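Alkyl hydroperoxide reductase/ Thiol specific antioxidant/ Mal allergen (Burkholderia ambifaria, PDB 5ENU) probably reduces hydrogen peroxide and organic hydroperoxides through a reactive cysteine thiol, as a peroxiredoxin of the AhpC/TSA family with a thioredoxin-like fold. Local coordinates at residues L39-F43 with E55-F59; F109-K113 with G124-F130. All coordinates share one frame. Residues are numbered along the deposited sequence.

Contact 1 of 2, residues L39-F43 with E55-F59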
# COMPACT_ATOMS: atom_id res chain seq x y z
N LEU A 39 0.20 -6.80 7.90
CA LEU A 39 0.17 -5.51 7.21
C LEU A 39 -0.28 -5.71 5.78
O LEU A 39 0.35 -6.47 5.02
CB LEU A 39 1.54 -4.83 7.24
CG LEU A 39 1.66 -3.58 6.36
CD1 LEU A 39 0.68 -2.51 6.83
CD2 LEU A 39 3.07 -3.04 6.36
N VAL A 40 -1.37 -5.05 5.41
CA VAL A 40 -1.77 -4.90 4.02
C VAL A 40 -1.23 -3.55 3.58
O VAL A 40 -1.71 -2.50 4.04
CB VAL A 40 -3.30 -4.96 3.87
CG1 VAL A 40 -3.71 -4.61 2.43
CG2 VAL A 40 -3.85 -6.32 4.30
N LEU A 41 -0.21 -3.56 2.72
CA LEU A 41 0.38 -2.34 2.20
C LEU A 41 -0.10 -2.23 0.76
O LEU A 41 0.30 -3.04 -0.09
CB LEU A 41 1.90 -2.45 2.26
CG LEU A 41 2.68 -1.17 1.97
CD1 LEU A 41 2.39 -0.13 3.05
CD2 LEU A 41 4.19 -1.46 1.84
N TYR A 42 -0.99 -1.28 0.48
CA TYR A 42 -1.60 -1.18 -0.84
C TYR A 42 -1.13 0.09 -1.53
O TYR A 42 -1.25 1.19 -0.97
CB TYR A 42 -3.13 -1.34 -0.84
CG TYR A 42 -3.99 -0.12 -0.52
CD1 TYR A 42 -4.39 0.17 0.79
CD2 TYR A 42 -4.47 0.70 -1.55
CE1 TYR A 42 -5.21 1.27 1.07
CE2 TYR A 42 -5.29 1.79 -1.28
CZ TYR A 42 -5.63 2.08 0.04
OH TYR A 42 -6.45 3.15 0.35
N PHE A 43 -0.57 -0.07 -2.74
CA PHE A 43 -0.11 1.05 -3.55
C PHE A 43 -1.19 1.41 -4.56
O PHE A 43 -1.76 0.51 -5.21
CB PHE A 43 1.16 0.66 -4.33
CG PHE A 43 2.39 0.50 -3.47
CD1 PHE A 43 2.57 -0.62 -2.69
CD2 PHE A 43 3.37 1.50 -3.45
CE1 PHE A 43 3.71 -0.76 -1.91
CE2 PHE A 43 4.52 1.37 -2.67
CZ PHE A 43 4.68 0.24 -1.89
N GLU A 55 -11.11 2.08 -4.15
CA GLU A 55 -10.27 1.17 -3.38
C GLU A 55 -10.18 1.59 -1.91
O GLU A 55 -10.33 0.76 -1.01
CB GLU A 55 -8.88 1.07 -4.02
CG GLU A 55 -8.03 -0.02 -3.39
CD GLU A 55 -6.68 -0.25 -4.04
OE1 GLU A 55 -6.22 0.62 -4.80
OE2 GLU A 55 -6.09 -1.34 -3.78
N GLY A 56 -9.94 2.87 -1.67
CA GLY A 56 -9.88 3.35 -0.29
C GLY A 56 -11.18 3.15 0.46
O GLY A 56 -11.18 2.69 1.61
N LEU A 57 -12.32 3.45 -0.19
CA LEU A 57 -13.63 3.27 0.45
C LEU A 57 -13.92 1.80 0.73
O LEU A 57 -14.56 1.49 1.74
CB LEU A 57 -14.72 3.88 -0.43
CG LEU A 57 -14.73 5.42 -0.43
CD1 LEU A 57 -15.77 5.91 -1.41
CD2 LEU A 57 -15.01 5.98 0.95
N GLN A 58 -13.45 0.89 -0.14
CA GLN A 58 -13.73 -0.52 0.09
C GLN A 58 -12.87 -1.08 1.22
O GLN A 58 -13.35 -1.87 2.04
CB GLN A 58 -13.63 -1.31 -1.23
CG GLN A 58 -14.83 -0.98 -2.14
CD GLN A 58 -14.83 -1.70 -3.47
OE1 GLN A 58 -13.80 -2.06 -4.00
NE2 GLN A 58 -16.02 -1.88 -4.04
N PHE A 59 -11.61 -0.63 1.31
CA PHE A 59 -10.82 -0.99 2.49
C PHE A 59 -11.44 -0.42 3.76
O PHE A 59 -11.46 -1.09 4.80
CB PHE A 59 -9.36 -0.53 2.35
CG PHE A 59 -8.46 -1.49 1.60
CD1 PHE A 59 -8.19 -2.74 2.11
CD2 PHE A 59 -7.87 -1.11 0.39
CE1 PHE A 59 -7.36 -3.62 1.43
CE2 PHE A 59 -7.02 -1.98 -0.30
CZ PHE A 59 -6.78 -3.24 0.23
O HOH W 1 -3.61 -1.62 -4.48
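Helix segment 55-59 runs nearly antiparallel to strand segment 39-43 (163°), with 11.3 Å between their axes. No direct hydrogen bond links them; side chains and one bridging water make the contact. Glu55 extends its carboxylate toward the strand end: OE2 lies 3.4 Å from Tyr42 CD2, and water 1 bridges Glu55 OE2 (2.6 Å) to the Phe43 carbonyl O (2.9 Å). The other oxygen, OE1, forms a salt bridge with Arg127. One residue on, Gly56 brings its CA within 3.5 Å of Tyr42 OH. Phe59, a turn after Glu55, then stacks offset on Tyr42, with centroids 4.5 Å apart, planes inclined by 26° and Phe59 CE2 3.6 Å from Tyr42 CG. The same ring meets Val40, CE1 of Phe59 lying 3.9 Å from Val40 CG1. Val40 and Tyr42, two residues apart, thus present one strand face to the helix. Strand 38-43, helix 50-68 and parallel strand 71-77 form a beta-alpha-beta unit of the thioredoxin-like fold; in peroxiredoxins, this helix begins near the peroxidatic cysteine.

Contact 2 of 2, residues F109-K113 with G124-F130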
# COMPACT_ATOMS: atom_id res chain seq x y z
N PHE A 109 9.31 -1.90 -3.52
CA PHE A 109 8.27 -2.84 -3.91
C PHE A 109 8.15 -3.00 -5.42
O PHE A 109 7.35 -3.83 -5.88
CB PHE A 109 6.93 -2.46 -3.26
CG PHE A 109 6.89 -2.80 -1.80
CD1 PHE A 109 7.48 -1.95 -0.85
CD2 PHE A 109 6.29 -3.98 -1.36
CE1 PHE A 109 7.47 -2.29 0.50
CE2 PHE A 109 6.28 -4.32 -0.01
CZ PHE A 109 6.87 -3.48 0.93
N ASP A 110 8.93 -2.24 -6.18
CA ASP A 110 9.06 -2.40 -7.63
C ASP A 110 7.72 -2.19 -8.35
O ASP A 110 7.33 -2.97 -9.22
CB ASP A 110 9.73 -3.73 -8.00
CG ASP A 110 10.25 -3.73 -9.42
OD1 ASP A 110 10.59 -2.65 -9.95
OD2 ASP A 110 10.31 -4.83 -9.99
N VAL A 111 7.03 -1.10 -8.00
CA VAL A 111 5.72 -0.80 -8.58
C VAL A 111 5.75 0.29 -9.64
O VAL A 111 4.69 0.62 -10.19
CB VAL A 111 4.65 -0.47 -7.50
CG1 VAL A 111 4.49 -1.62 -6.52
CG2 VAL A 111 5.00 0.83 -6.77
N ILE A 112 6.91 0.89 -9.92
CA ILE A 112 6.94 1.95 -10.92
C ILE A 112 6.76 1.35 -12.31
O ILE A 112 7.35 0.31 -12.64
CB ILE A 112 8.26 2.75 -10.82
CG1 ILE A 112 8.39 3.46 -9.47
CG2 ILE A 112 8.42 3.73 -12.03
CD1 ILE A 112 7.34 4.56 -9.21
N LYS A 113 5.96 2.00 -13.14
CA LYS A 113 5.74 1.57 -14.51
C LYS A 113 5.66 2.79 -15.41
O LYS A 113 4.87 3.69 -15.14
CB LYS A 113 4.42 0.79 -14.60
CG LYS A 113 4.10 0.23 -15.97
CD LYS A 113 2.69 -0.36 -16.01
CE LYS A 113 2.47 -1.18 -17.28
NZ LYS A 113 3.11 -2.53 -17.19
N GLY A 124 4.53 6.27 -13.74
CA GLY A 124 3.36 5.91 -12.97
C GLY A 124 3.60 4.80 -11.95
O GLY A 124 4.67 4.18 -11.90
N ILE A 125 2.59 4.59 -11.10
CA ILE A 125 2.51 3.47 -10.16
C ILE A 125 1.55 2.45 -10.76
O ILE A 125 0.45 2.81 -11.19
CB ILE A 125 1.94 3.94 -8.80
CG1 ILE A 125 2.97 4.70 -7.98
CG2 ILE A 125 1.35 2.74 -7.98
CD1 ILE A 125 2.44 5.13 -6.63
N GLU A 126 1.95 1.18 -10.75
CA GLU A 126 1.06 0.07 -11.05
C GLU A 126 0.32 -0.30 -9.77
O GLU A 126 0.95 -0.65 -8.77
CB GLU A 126 1.95 -1.09 -11.51
CG GLU A 126 1.19 -2.33 -11.91
CD GLU A 126 2.05 -3.34 -12.64
OE1 GLU A 126 3.01 -3.87 -12.04
OE2 GLU A 126 1.76 -3.60 -13.82
N ARG A 127 -1.02 -0.20 -9.78
CA ARG A 127 -1.82 -0.54 -8.60
C ARG A 127 -1.49 -1.96 -8.14
O ARG A 127 -1.67 -2.92 -8.89
CB ARG A 127 -3.32 -0.45 -8.92
CG ARG A 127 -4.22 -0.52 -7.68
CD ARG A 127 -5.72 -0.57 -8.04
NE ARG A 127 -6.10 0.51 -8.95
CZ ARG A 127 -6.33 1.77 -8.57
NH1 ARG A 127 -6.62 2.69 -9.48
NH2 ARG A 127 -6.28 2.12 -7.29
N SER A 128 -1.00 -2.08 -6.90
CA SER A 128 -0.45 -3.33 -6.41
C SER A 128 -0.63 -3.37 -4.90
O SER A 128 -0.59 -2.33 -4.23
CB SER A 128 1.06 -3.45 -6.71
OG SER A 128 1.33 -3.28 -8.08
N THR A 129 -0.77 -4.58 -4.36
CA THR A 129 -0.97 -4.79 -2.92
C THR A 129 -0.05 -5.89 -2.43
O THR A 129 0.25 -6.83 -3.17
CB THR A 129 -2.42 -5.11 -2.63
OG1 THR A 129 -3.22 -4.05 -3.14
CG2 THR A 129 -2.69 -5.31 -1.13
N PHE A 130 0.39 -5.75 -1.18
CA PHE A 130 1.33 -6.68 -0.56
C PHE A 130 0.83 -7.04 0.82
O PHE A 130 0.44 -6.17 1.60
CB PHE A 130 2.70 -6.00 -0.48
CG PHE A 130 3.22 -5.63 -1.83
CD1 PHE A 130 3.92 -6.56 -2.60
CD2 PHE A 130 2.93 -4.38 -2.39
CE1 PHE A 130 4.37 -6.22 -3.89
CE2 PHE A 130 3.37 -4.06 -3.67
CZ PHE A 130 4.10 -4.98 -4.41
O HOH W 2 3.28 -4.43 -15.51
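Where strand 112-117 pairs with strand 120-132, the hydrogen bonding follows antiparallel register. Lys113 and Gly124 form the hydrogen-bonded pair: Lys113 N donates to Gly124 O (2.8 Å, 169°) and Gly124 N to Lys113 O (3.0 Å, 148°). Ile112 and Ile125 are the non-hydrogen-bonded pair, their CA atoms 4.7 Å apart. Beyond it, Glu126 N donates almost linearly to Val111 O (2.9 Å, 177°). CA-H...O contacts supplement two of these acceptors, Ile112 CA lying 3.3 Å from Gly124 O and Ile125 CA 3.6 Å from Val111 O. The carbonyl O of Glu126 accepts from Ser128 OG at 2.7 Å, a bond that spans the break at Glu126-Arg127. The Lys113 NZ to Glu126 OE2 salt bridge is long at 3.8 Å, and water 2 bridges the same two atoms, accepting from Lys113 NZ (2.5 Å) and donating to Glu126 OE2 (2.4 Å). At the other end the contact is apolar. Phe109 turns its edge to the face of Phe130 (centroids 4.7 Å, planes at 58°), and Val111 CG1 sits 3.9 Å from both Ser128 CB and Phe130 CE2. Asp110, with phi 61°, forms the Schellman motif ending helix 104-109, whose Cys106 touches Val111, Ile112 and Ile125. Backbone bonds tie Ser128 and Phe130 to strand 38-43 on one side and Thr129 to Trp142 of strand 138-143.

In the fold
The segments of contact 1 both precede those of contact 2 in the chain, and the contacts' centres lie about 13 Å apart. They meet in one mixed sheet, where strands 38-43 and 120-132 are antiparallel neighbours: Phe43 N lies 2.7 Å from Ser128 O, a probable hydrogen bond. Strand 38-43 faces two ways: Val40 and Tyr42 toward helix 50-68, Leu41 toward Phe109 of contact 2, with Leu41 CD2 3.5 Å from Phe109 CZ. A salt bridge from Glu55 OE1 to Arg127 NH2 (2.9 Å) also joins helix to strand 120-132. Contact 1 thus belongs to the beta-alpha-beta core; contact 2 pairs the two hairpin strands within that sheet and packs Phe109 of helix 104-109 on it.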